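Local structure of Blo t 1 allergen (Blomia tropicalis, 5JT8) at residues Val145-Tyr150 with Gln156-Ser161; Lys53-Trp58 with Phe261-Asn266; Phe94-Met99 with Ser187-Lys192; Ser235-Val240 with Asp295-Arg300. The protein is a mite allergen and probably a papain-like cysteine protease, made with a pro-region that presumably has to be removed before it can act. All blocks are in the same frame, centred on the assembly; numbering follows the deposited sequence.

Contact 1. Residues Val145-Tyr150 with Gln156-Ser161; sequences VAESLY and QSIELS
Glu147 and Leu160 meet at the tight end of this contact. The extended side chain of Glu147 leaves the helix, passes alongside Leu160 in the opposite sense and brings OE2 to the backbone of the incoming chain. Leu160 N donates to Glu147 OE2 at 2.6 Å with an N-H...O angle of 168°. The donor comes in on the anti side of the carboxylate and out of its plane. The other oxygen, OE1, takes a hydrogen bond from Thr126 and a salt bridge from Arg129, so the buried carboxylate is gripped at both oxygens. The CD1 methyl of Leu160 rests 3.8 Å from Ala146 CB.

Tyr150 offers one ring face to Ile158. The Ile158 CD1 methyl lies 3.8 Å from the centroid of the Tyr150 ring, a CH-pi contact displaced toward the CG side. Ile158 holds CG1 between its backbone N and carbonyl carbon (chi1 61°), and the methyl beyond it thereby lands on the ring. The hydroxyl of Tyr150 bonds to His224 O, and Tyr223 packs edge-to-face with the ring.

Helix 139-154 corresponds to the long central helix of the L domain in papain-like proteases. Here the chain leaves it, turns and runs back along its side toward helix 162-168.

The turn end is looser and wetter. Gln156 N donates to Tyr150 O at 3.1 Å. One water bridges the gap, giving hydrogen bonds to Glu147 O and Gln156 O, both at 2.7 Å, and accepting from Ile158 N at 3.0 Å. Gln156 itself is partly exposed.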
# COMPACT_ATOMS: atom_id res chain seq x y z
N VAL A 145 -8.87 -0.06 -3.59
CA VAL A 145 -9.66 -1.19 -4.05
C VAL A 145 -11.11 -0.75 -4.30
O VAL A 145 -11.67 -1.05 -5.36
CB VAL A 145 -9.62 -2.34 -3.02
CG1 VAL A 145 -10.73 -3.35 -3.28
CG2 VAL A 145 -8.26 -3.01 -3.06
N ALA A 146 -11.69 -0.01 -3.36
CA ALA A 146 -13.08 0.45 -3.50
C ALA A 146 -13.27 1.33 -4.73
O ALA A 146 -14.22 1.15 -5.50
CB ALA A 146 -13.54 1.21 -2.23
N GLU A 147 -12.36 2.28 -4.92
CA GLU A 147 -12.42 3.14 -6.09
C GLU A 147 -12.29 2.31 -7.38
O GLU A 147 -13.02 2.55 -8.34
CB GLU A 147 -11.34 4.23 -6.01
CG GLU A 147 -11.54 5.21 -4.85
CD GLU A 147 -10.43 6.25 -4.72
OE1 GLU A 147 -9.47 6.24 -5.53
OE2 GLU A 147 -10.51 7.10 -3.81
N SER A 148 -11.41 1.32 -7.39
CA SER A 148 -11.26 0.42 -8.54
C SER A 148 -12.56 -0.28 -8.90
O SER A 148 -12.94 -0.36 -10.07
CB SER A 148 -10.19 -0.65 -8.26
OG SER A 148 -8.94 -0.04 -8.08
N LEU A 149 -13.22 -0.80 -7.88
CA LEU A 149 -14.49 -1.50 -8.09
C LEU A 149 -15.56 -0.58 -8.67
O LEU A 149 -16.33 -1.02 -9.52
CB LEU A 149 -14.97 -2.13 -6.78
CG LEU A 149 -14.08 -3.26 -6.28
CD1 LEU A 149 -14.60 -3.88 -4.96
CD2 LEU A 149 -13.93 -4.34 -7.35
N TYR A 150 -15.62 0.68 -8.22
CA TYR A 150 -16.61 1.61 -8.79
C TYR A 150 -16.30 1.89 -10.25
O TYR A 150 -17.21 2.07 -11.07
CB TYR A 150 -16.69 2.92 -7.99
CG TYR A 150 -17.61 2.78 -6.80
CD1 TYR A 150 -18.97 3.03 -6.91
CD2 TYR A 150 -17.12 2.33 -5.58
CE1 TYR A 150 -19.82 2.86 -5.83
CE2 TYR A 150 -17.96 2.16 -4.49
CZ TYR A 150 -19.31 2.42 -4.62
OH TYR A 150 -20.15 2.25 -3.54
N GLN A 156 -17.57 4.59 -12.85
CA GLN A 156 -17.57 5.85 -12.11
C GLN A 156 -16.20 6.07 -11.52
O GLN A 156 -15.64 5.19 -10.87
CB GLN A 156 -18.63 5.86 -11.00
CG GLN A 156 -20.07 5.90 -11.48
CD GLN A 156 -21.09 5.70 -10.34
OE1 GLN A 156 -20.71 5.58 -9.18
NE2 GLN A 156 -22.37 5.68 -10.69
N SER A 157 -15.65 7.26 -11.74
CA SER A 157 -14.38 7.63 -11.13
C SER A 157 -14.65 8.47 -9.90
O SER A 157 -15.16 9.58 -9.99
CB SER A 157 -13.50 8.41 -12.12
OG SER A 157 -13.30 7.67 -13.30
N ILE A 158 -14.33 7.93 -8.73
CA ILE A 158 -14.50 8.67 -7.49
C ILE A 158 -13.20 8.69 -6.72
O ILE A 158 -12.34 7.79 -6.85
CB ILE A 158 -15.61 8.06 -6.62
CG1 ILE A 158 -15.26 6.62 -6.26
CG2 ILE A 158 -16.96 8.11 -7.35
CD1 ILE A 158 -16.40 5.83 -5.65
N GLU A 159 -13.03 9.74 -5.94
CA GLU A 159 -11.91 9.84 -5.04
C GLU A 159 -12.46 9.86 -3.62
O GLU A 159 -13.13 10.82 -3.22
CB GLU A 159 -11.10 11.10 -5.32
CG GLU A 159 -9.87 11.19 -4.43
CD GLU A 159 -8.98 12.36 -4.79
OE1 GLU A 159 -9.34 13.14 -5.70
OE2 GLU A 159 -7.91 12.48 -4.14
N LEU A 160 -12.20 8.79 -2.88
CA LEU A 160 -12.72 8.66 -1.53
C LEU A 160 -11.79 9.31 -0.51
O LEU A 160 -10.60 9.52 -0.77
CB LEU A 160 -12.93 7.19 -1.19
CG LEU A 160 -13.93 6.46 -2.09
CD1 LEU A 160 -13.99 4.98 -1.73
CD2 LEU A 160 -15.31 7.08 -2.03
N SER A 161 -12.35 9.62 0.65
CA SER A 161 -11.61 10.24 1.75
C SER A 161 -10.85 9.23 2.62
O SER A 161 -11.45 8.57 3.48
CB SER A 161 -12.58 11.03 2.64
OG SER A 161 -11.93 11.65 3.72
O HOH W 1 -13.56 5.11 -9.16

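Contact 2. Residues Lys53-Trp58 with Phe261-Asn266; sequences KEQLKW and FRNLGN
Gln55 lays its amide over the guanidinium of Arg262. The two planes are 18° apart and stacked, with Gln55 OE1 3.2 Å above the centre of the guanidinium plane. The oxygen faces the flat cation and not one of its N-H bonds. Gln55 OE1 is 3.3 Å from Arg262 NE, but the angle is too poor for a hydrogen bond. Across the contact it accepts from Asn263 ND2 instead, also at 3.3 Å and nearly straight at 171°. Gln55 OE1 lies in the amide plane of Asn263. The bend of Gln55 at chi2 (-64°) folds its amide down onto the arginine. A water donates to Asn263 OD1 at 2.6 Å. It lies so close to Gln55 OE1 that the details of that second bond are doubtful.

Trp58, one helical turn further on, adds its six-membered ring. Its CE3 atom is 3.9 Å from Asn263 ND2, in an oblique approach.

The next shell fixes these groups. Arg262 is extended, and NH2 donates to the backbone oxygens of Tyr75 and Met78, which fixes the rotation of the guanidinium under the glutamine. Asn263 ND2 also donates to Asn259 O, so both its position and its rotation are set. Trp58 stacks on His62 and meets Tyr70 and Tyr260 edge-to-face.

Helix 42-62 belongs to the I29 inhibitor domain, and Gln55 lies on the helix that carries the ERFNIN signature in this family. Its aromatic and polar packing on the chain around 259-266 is consistent with docking of the pro-region on the prosegment-binding loop, as in procathepsin L.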
# COMPACT_ATOMS: atom_id res chain seq x y z
N LYS A 53 22.45 10.43 3.64
CA LYS A 53 23.72 10.11 3.00
C LYS A 53 23.87 8.61 2.80
O LYS A 53 24.23 8.14 1.72
CB LYS A 53 24.89 10.66 3.83
CG LYS A 53 24.96 12.18 3.88
CD LYS A 53 26.12 12.65 4.73
CE LYS A 53 26.21 14.16 4.76
NZ LYS A 53 27.33 14.64 5.62
N GLU A 54 23.58 7.85 3.86
CA GLU A 54 23.66 6.40 3.83
C GLU A 54 22.52 5.80 2.98
O GLU A 54 22.67 4.70 2.44
CB GLU A 54 23.64 5.84 5.26
CG GLU A 54 24.61 4.66 5.60
CD GLU A 54 26.10 4.90 5.28
OE1 GLU A 54 26.51 6.05 4.99
OE2 GLU A 54 26.87 3.91 5.39
N GLN A 55 21.40 6.51 2.86
CA GLN A 55 20.34 6.07 1.95
C GLN A 55 20.76 6.38 0.53
O GLN A 55 20.55 5.58 -0.38
CB GLN A 55 18.99 6.73 2.25
CG GLN A 55 18.13 6.00 3.28
CD GLN A 55 17.69 4.61 2.83
OE1 GLN A 55 16.76 4.46 2.03
NE2 GLN A 55 18.35 3.59 3.35
N LEU A 56 21.38 7.55 0.33
CA LEU A 56 21.92 7.90 -0.98
C LEU A 56 23.05 6.96 -1.34
O LEU A 56 23.21 6.57 -2.50
CB LEU A 56 22.41 9.34 -1.02
CG LEU A 56 22.99 9.73 -2.38
CD1 LEU A 56 21.91 9.67 -3.46
CD2 LEU A 56 23.62 11.09 -2.35
N LYS A 57 23.83 6.59 -0.33
CA LYS A 57 24.89 5.62 -0.50
C LYS A 57 24.31 4.28 -0.98
O LYS A 57 24.80 3.69 -1.95
CB LYS A 57 25.66 5.43 0.81
CG LYS A 57 26.91 4.60 0.68
CD LYS A 57 27.57 4.40 2.03
CE LYS A 57 28.94 3.74 1.91
NZ LYS A 57 29.64 3.71 3.22
N TRP A 58 23.26 3.80 -0.32
CA TRP A 58 22.63 2.54 -0.70
C TRP A 58 22.08 2.60 -2.13
O TRP A 58 22.14 1.61 -2.86
CB TRP A 58 21.49 2.17 0.26
CG TRP A 58 20.97 0.78 0.00
CD1 TRP A 58 21.35 -0.37 0.64
CD2 TRP A 58 19.99 0.40 -0.97
NE1 TRP A 58 20.66 -1.45 0.12
CE2 TRP A 58 19.82 -1.00 -0.87
CE3 TRP A 58 19.23 1.10 -1.92
CZ2 TRP A 58 18.93 -1.71 -1.68
CZ3 TRP A 58 18.36 0.40 -2.72
CH2 TRP A 58 18.21 -1.00 -2.59
N PHE A 261 12.56 -2.56 -1.83
CA PHE A 261 11.21 -2.11 -2.13
C PHE A 261 11.08 -0.61 -1.89
O PHE A 261 10.49 0.11 -2.69
CB PHE A 261 10.17 -2.87 -1.29
CG PHE A 261 8.77 -2.50 -1.64
CD1 PHE A 261 8.14 -3.12 -2.72
CD2 PHE A 261 8.10 -1.50 -0.95
CE1 PHE A 261 6.85 -2.77 -3.07
CE2 PHE A 261 6.82 -1.14 -1.30
CZ PHE A 261 6.19 -1.78 -2.35
N ARG A 262 11.65 -0.16 -0.77
CA ARG A 262 11.65 1.26 -0.39
C ARG A 262 12.05 2.20 -1.52
O ARG A 262 11.38 3.20 -1.79
CB ARG A 262 12.60 1.45 0.80
CG ARG A 262 12.64 2.83 1.39
CD ARG A 262 13.45 2.81 2.69
NE ARG A 262 13.69 4.16 3.19
CZ ARG A 262 14.37 4.43 4.30
NH1 ARG A 262 14.87 3.45 5.04
NH2 ARG A 262 14.54 5.70 4.67
N ASN A 263 13.14 1.86 -2.19
CA ASN A 263 13.70 2.76 -3.19
C ASN A 263 13.42 2.35 -4.61
O ASN A 263 14.02 2.89 -5.54
CB ASN A 263 15.21 2.87 -2.99
CG ASN A 263 15.55 3.58 -1.71
OD1 ASN A 263 15.47 4.80 -1.63
ND2 ASN A 263 15.93 2.81 -0.70
N LEU A 264 12.51 1.39 -4.78
CA LEU A 264 12.19 0.85 -6.10
C LEU A 264 11.79 1.92 -7.11
O LEU A 264 10.98 2.79 -6.81
CB LEU A 264 11.06 -0.18 -5.98
CG LEU A 264 10.69 -0.97 -7.24
CD1 LEU A 264 11.92 -1.67 -7.81
CD2 LEU A 264 9.60 -1.98 -6.92
N GLY A 265 12.39 1.87 -8.30
CA GLY A 265 11.94 2.64 -9.44
C GLY A 265 11.44 1.69 -10.53
O GLY A 265 10.59 0.84 -10.26
N ASN A 266 11.96 1.83 -11.74
CA ASN A 266 11.69 0.88 -12.82
C ASN A 266 12.37 -0.48 -12.60
O ASN A 266 13.39 -0.56 -11.92
CB ASN A 266 12.14 1.45 -14.17
CG ASN A 266 11.20 2.51 -14.71
OD1 ASN A 266 10.16 2.20 -15.30
ND2 ASN A 266 11.56 3.78 -14.53
O HOH W 2 15.50 6.05 0.68

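Contact 3. Residues Phe94-Met99 with Ser187-Lys192; sequences FTYMKM and STEAFK. With NAG (2-acetamido-2-deoxy-beta-D-glucopyranose), chain D; NO3 (nitrate ion), chain G.
Tyr96 reaches from helix 94-100 to Glu189 on helix 187-196 and carries nearly all of the contact. Its CB lies 3.7 Å from O5 of the N-acetylglucosamine. The sugar is attached to the protein, with Asn93 among its neighbours. CG is anti to the backbone N (chi1 169°), which sends the ring away from its own helix and across the gap. Further along, CD1 passes 3.8 Å from the sugar O6, which sits at the ring edge. Tyr186 packs edge-to-face with the same ring. The hydroxyl at the tip lies 2.9 Å from Glu189 OE1. The angle is too poor for a hydrogen bond, and the carboxylate plane stands 85° from the ring. A water links the tyrosine to the neighbouring Thr188, 2.7 Å from Tyr96 OH and 2.7 Å from Thr188 OG1.

Helix 187-196 is part of the papain-like protease fold and packs on the long helix 139-154. Helix 94-100 comes earlier in the chain and probably belongs to the pro-region, which in related zymogens crosses the mature enzyme.

Glu189 is held in place by its own helix. Glu189 OE1 accepts from Lys192 NZ through its syn lone pair, at 2.6 Å, in a salt bridge one turn on. Glu189 OE2 accepts from Gln178 N.

A nitrate, most likely a component of the crystallisation solution, lies at the start of helix 187-196. Thr188 N makes weak hydrogen bonds to two of its oxygens, and the helix end may well suit an anion. The Met97 CE methyl approaches nitrate O3 to 3.2 Å from the other helix.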
# COMPACT_ATOMS: atom_id res chain seq x y z
N PHE A 94 -0.40 -9.18 14.34
CA PHE A 94 -0.51 -10.25 13.36
C PHE A 94 -1.43 -11.38 13.83
O PHE A 94 -2.04 -12.08 13.03
CB PHE A 94 0.87 -10.83 13.04
CG PHE A 94 1.88 -9.80 12.62
CD1 PHE A 94 1.82 -9.22 11.36
CD2 PHE A 94 2.90 -9.42 13.48
CE1 PHE A 94 2.76 -8.27 10.97
CE2 PHE A 94 3.84 -8.48 13.10
CZ PHE A 94 3.77 -7.91 11.84
N THR A 95 -1.52 -11.55 15.15
CA THR A 95 -2.43 -12.52 15.72
C THR A 95 -3.86 -12.13 15.33
O THR A 95 -4.65 -12.96 14.87
CB THR A 95 -2.28 -12.60 17.25
OG1 THR A 95 -0.91 -12.83 17.58
CG2 THR A 95 -3.12 -13.72 17.82
N TYR A 96 -4.17 -10.85 15.49
CA TYR A 96 -5.47 -10.31 15.11
C TYR A 96 -5.71 -10.50 13.60
O TYR A 96 -6.80 -10.92 13.18
CB TYR A 96 -5.56 -8.83 15.50
CG TYR A 96 -6.75 -8.13 14.92
CD1 TYR A 96 -8.04 -8.48 15.29
CD2 TYR A 96 -6.59 -7.12 13.98
CE1 TYR A 96 -9.14 -7.85 14.75
CE2 TYR A 96 -7.69 -6.47 13.43
CZ TYR A 96 -8.96 -6.85 13.81
OH TYR A 96 -10.05 -6.22 13.28
N MET A 97 -4.69 -10.21 12.79
CA MET A 97 -4.80 -10.33 11.34
C MET A 97 -4.95 -11.78 10.86
O MET A 97 -5.73 -12.04 9.95
CB MET A 97 -3.58 -9.69 10.67
CG MET A 97 -3.44 -8.22 11.01
SD MET A 97 -2.00 -7.45 10.25
CE MET A 97 -2.48 -7.45 8.52
N LYS A 98 -4.23 -12.72 11.47
CA LYS A 98 -4.35 -14.12 11.06
C LYS A 98 -5.72 -14.72 11.38
O LYS A 98 -6.24 -15.54 10.62
CB LYS A 98 -3.27 -14.98 11.73
CG LYS A 98 -1.88 -14.84 11.12
CD LYS A 98 -0.83 -15.39 12.09
CE LYS A 98 0.58 -15.21 11.54
NZ LYS A 98 1.58 -15.57 12.59
N MET A 99 -6.31 -14.30 12.50
CA MET A 99 -7.57 -14.87 12.97
C MET A 99 -8.74 -14.63 12.00
O MET A 99 -9.66 -15.44 11.91
CB MET A 99 -7.89 -14.29 14.35
CG MET A 99 -9.23 -14.70 14.93
SD MET A 99 -9.40 -14.09 16.61
CE MET A 99 -8.81 -12.41 16.44
N SER A 187 -6.66 -2.70 6.72
CA SER A 187 -7.53 -2.43 5.59
C SER A 187 -8.87 -3.16 5.79
O SER A 187 -9.89 -2.71 5.31
CB SER A 187 -6.88 -2.85 4.25
OG SER A 187 -5.79 -2.00 3.87
N THR A 188 -8.86 -4.29 6.49
CA THR A 188 -10.11 -5.02 6.74
C THR A 188 -11.05 -4.15 7.59
O THR A 188 -12.25 -4.08 7.33
CB THR A 188 -9.88 -6.37 7.46
OG1 THR A 188 -9.03 -6.16 8.59
CG2 THR A 188 -9.22 -7.38 6.50
N GLU A 189 -10.47 -3.48 8.57
CA GLU A 189 -11.23 -2.58 9.41
C GLU A 189 -11.76 -1.43 8.57
O GLU A 189 -12.88 -0.97 8.80
CB GLU A 189 -10.36 -2.08 10.54
CG GLU A 189 -10.07 -3.14 11.63
CD GLU A 189 -11.31 -3.57 12.42
OE1 GLU A 189 -12.01 -4.49 11.96
OE2 GLU A 189 -11.57 -3.00 13.50
N ALA A 190 -10.98 -0.99 7.59
CA ALA A 190 -11.41 0.09 6.71
C ALA A 190 -12.62 -0.32 5.87
O ALA A 190 -13.58 0.44 5.73
CB ALA A 190 -10.24 0.53 5.80
N PHE A 191 -12.57 -1.52 5.28
CA PHE A 191 -13.70 -2.03 4.51
C PHE A 191 -14.93 -2.17 5.40
O PHE A 191 -16.04 -1.88 4.96
CB PHE A 191 -13.38 -3.39 3.89
CG PHE A 191 -12.44 -3.30 2.74
CD1 PHE A 191 -12.67 -2.40 1.70
CD2 PHE A 191 -11.31 -4.10 2.69
CE1 PHE A 191 -11.80 -2.31 0.64
CE2 PHE A 191 -10.43 -4.03 1.63
CZ PHE A 191 -10.67 -3.13 0.60
N LYS A 192 -14.72 -2.63 6.63
CA LYS A 192 -15.80 -2.73 7.62
C LYS A 192 -16.52 -1.38 7.75
O LYS A 192 -17.75 -1.30 7.79
CB LYS A 192 -15.25 -3.18 8.97
CG LYS A 192 -16.26 -3.22 10.10
CD LYS A 192 -15.61 -3.64 11.43
CE LYS A 192 -15.08 -5.07 11.36
NZ LYS A 192 -14.31 -5.44 12.58
C1 NAG D . -3.85 -9.13 19.46
C2 NAG D . -3.87 -8.80 20.97
C3 NAG D . -4.35 -10.00 21.78
C4 NAG D . -5.66 -10.55 21.23
C5 NAG D . -5.49 -10.84 19.74
C6 NAG D . -6.75 -11.36 19.09
C7 NAG D . -2.11 -7.12 21.33
C8 NAG D . -0.72 -6.88 21.83
N2 NAG D . -2.55 -8.38 21.41
O3 NAG D . -4.54 -9.61 23.14
O4 NAG D . -6.04 -11.74 21.91
O5 NAG D . -5.13 -9.63 19.06
O6 NAG D . -7.59 -10.30 18.64
O7 NAG D . -2.81 -6.21 20.87
N NO3 G . -5.67 -6.05 6.71
O1 NO3 G . -6.02 -5.42 5.67
O2 NO3 G . -5.94 -5.54 7.83
O3 NO3 G . -5.07 -7.17 6.63
O HOH W 3 -10.72 -6.61 10.65

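Contact 4. Residues Ser235-Val240 with Asp295-Arg300; sequences SSDEDV and DYWIIR
Trp297 pushes the outer rim of its six-membered ring against the first turn of helix 237-247. Its CH2 atom is 3.7 Å from Val240 CG1, and the two side chains cross at about a right angle. This is the apolar half of the contact. With chi1 at 175°, Val240 points CG1 away from its own N and at the tryptophan rim. The backbone O of Asp237 lies in the ring plane, at the edge, 3.7 Å from Trp297 CH2.

The polar half runs along the same edge. Asp237 OD1 comes near the ring plane 3.5 Å from Trp297 CZ2, with the carboxylate turned 82° to the ring. The two groups are joined through a water. It accepts from Trp297 NE1 at 2.8 Å and donates to Asp237 OD1 at 2.7 Å. The indole N-H is thus satisfied without a direct bond to the acid. Asp237 OD1 also accepts from Asn325 ND2, which ties the carboxylate to a separate loop. Arg317 touches both Asp237 and Trp297.

The helix start is itself well formed. Ser236 is the N-cap, and its OG accepts from Asp239 N at 3.2 Å. Asp239 is held by Leu106 N and Tyr110 OH. Val240 also packs on Leu285 of strand 281-291.

Trp297 lies on strand 294-300, paired antiparallel with strands 281-291 and 312-316. Together they form part of a mixed sheet with a helix packed against it. This matches the R domain of papain-like proteases, a beta-barrel whose end is covered by a short helix.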
# COMPACT_ATOMS: atom_id res chain seq x y z
N SER A 235 -1.46 -17.60 0.87
CA SER A 235 -2.19 -18.08 -0.30
C SER A 235 -1.24 -18.31 -1.46
O SER A 235 -0.19 -17.65 -1.58
CB SER A 235 -3.28 -17.09 -0.69
OG SER A 235 -4.42 -17.30 0.12
N SER A 236 -1.59 -19.26 -2.31
CA SER A 236 -0.84 -19.51 -3.52
C SER A 236 -0.98 -18.32 -4.47
O SER A 236 -1.97 -17.59 -4.42
CB SER A 236 -1.33 -20.77 -4.20
OG SER A 236 -2.70 -20.60 -4.51
N ASP A 237 0.00 -18.16 -5.36
CA ASP A 237 -0.05 -17.12 -6.38
C ASP A 237 -1.33 -17.28 -7.21
O ASP A 237 -2.01 -16.31 -7.53
CB ASP A 237 1.18 -17.21 -7.31
CG ASP A 237 2.47 -16.73 -6.63
OD1 ASP A 237 2.42 -16.26 -5.47
OD2 ASP A 237 3.54 -16.80 -7.29
N GLU A 238 -1.61 -18.52 -7.57
CA GLU A 238 -2.78 -18.87 -8.37
C GLU A 238 -4.11 -18.41 -7.73
O GLU A 238 -4.96 -17.83 -8.42
CB GLU A 238 -2.81 -20.39 -8.62
CG GLU A 238 -1.69 -20.93 -9.50
CD GLU A 238 -0.27 -20.68 -8.95
OE1 GLU A 238 0.02 -21.01 -7.76
OE2 GLU A 238 0.56 -20.13 -9.72
N ASP A 239 -4.29 -18.69 -6.45
CA ASP A 239 -5.49 -18.21 -5.74
C ASP A 239 -5.57 -16.68 -5.84
O ASP A 239 -6.61 -16.11 -6.15
CB ASP A 239 -5.48 -18.63 -4.26
CG ASP A 239 -5.91 -20.07 -4.06
OD1 ASP A 239 -6.10 -20.74 -5.08
OD2 ASP A 239 -6.05 -20.54 -2.90
N VAL A 240 -4.44 -16.03 -5.58
CA VAL A 240 -4.39 -14.58 -5.58
C VAL A 240 -4.73 -14.05 -6.97
O VAL A 240 -5.57 -13.17 -7.08
CB VAL A 240 -3.02 -14.05 -5.13
CG1 VAL A 240 -2.97 -12.54 -5.27
CG2 VAL A 240 -2.79 -14.44 -3.67
N ASP A 295 8.16 -13.95 -14.02
CA ASP A 295 6.80 -13.67 -13.56
C ASP A 295 6.78 -12.59 -12.46
O ASP A 295 7.55 -12.66 -11.51
CB ASP A 295 6.12 -14.94 -13.05
CG ASP A 295 5.99 -16.01 -14.13
OD1 ASP A 295 6.07 -15.65 -15.32
OD2 ASP A 295 5.80 -17.20 -13.81
N TYR A 296 5.91 -11.59 -12.60
CA TYR A 296 5.85 -10.51 -11.62
C TYR A 296 4.43 -10.12 -11.23
O TYR A 296 3.47 -10.43 -11.93
CB TYR A 296 6.58 -9.26 -12.13
CG TYR A 296 6.00 -8.69 -13.39
CD1 TYR A 296 4.93 -7.78 -13.35
CD2 TYR A 296 6.49 -9.07 -14.64
CE1 TYR A 296 4.39 -7.25 -14.54
CE2 TYR A 296 5.95 -8.57 -15.81
CZ TYR A 296 4.90 -7.65 -15.76
OH TYR A 296 4.39 -7.15 -16.95
N TRP A 297 4.34 -9.44 -10.10
CA TRP A 297 3.11 -8.82 -9.63
C TRP A 297 3.10 -7.35 -10.03
O TRP A 297 4.16 -6.72 -10.08
CB TRP A 297 3.01 -8.91 -8.12
CG TRP A 297 2.86 -10.27 -7.55
CD1 TRP A 297 3.75 -10.94 -6.77
CD2 TRP A 297 1.72 -11.12 -7.67
NE1 TRP A 297 3.25 -12.17 -6.41
CE2 TRP A 297 2.00 -12.30 -6.95
CE3 TRP A 297 0.49 -11.00 -8.32
CZ2 TRP A 297 1.09 -13.34 -6.85
CZ3 TRP A 297 -0.41 -12.05 -8.24
CH2 TRP A 297 -0.11 -13.19 -7.50
N ILE A 298 1.93 -6.79 -10.28
CA ILE A 298 1.83 -5.34 -10.43
C ILE A 298 1.25 -4.71 -9.16
O ILE A 298 0.11 -5.00 -8.76
CB ILE A 298 0.96 -4.93 -11.63
CG1 ILE A 298 1.39 -5.70 -12.89
CG2 ILE A 298 1.05 -3.42 -11.83
CD1 ILE A 298 0.42 -5.56 -14.07
N ILE A 299 2.06 -3.87 -8.52
CA ILE A 299 1.71 -3.29 -7.23
C ILE A 299 1.36 -1.82 -7.35
O ILE A 299 2.15 -1.01 -7.83
CB ILE A 299 2.87 -3.46 -6.23
CG1 ILE A 299 2.96 -4.93 -5.80
CG2 ILE A 299 2.69 -2.57 -5.01
CD1 ILE A 299 4.07 -5.20 -4.82
N ARG A 300 0.15 -1.47 -6.92
CA ARG A 300 -0.21 -0.06 -6.80
C ARG A 300 0.13 0.46 -5.40
O ARG A 300 -0.45 -0.00 -4.40
CB ARG A 300 -1.69 0.16 -7.07
CG ARG A 300 -2.18 1.55 -6.72
CD ARG A 300 -3.67 1.67 -6.97
NE ARG A 300 -4.21 2.93 -6.47
CZ ARG A 300 -4.53 3.97 -7.23
NH1 ARG A 300 -4.35 3.92 -8.55
NH2 ARG A 300 -5.03 5.06 -6.68
O HOH W 4 4.15 -14.26 -4.74

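How the contacts relate
Contact 2 spans the longest stretch of chain, and contacts 1 and 3 are nested inside it. Contact 4 comes after contacts 1 and 3 and crosses contact 2 in chain order. Contacts 1 and 3 have centres 21 Å apart and touch where Val145 of helix 139-154 packs on Phe191 of helix 187-196. Contacts 2 and 4 have centres 24 Å apart but meet through Phe261 and Ile299. Contacts 1 and 2 lie on opposite sides of the chain's centre, with centres 31 Å apart. Contacts 1 and 4 sample the helical and barrel halves of the protease, while contact 2, and probably contact 3, join the pro-region to it.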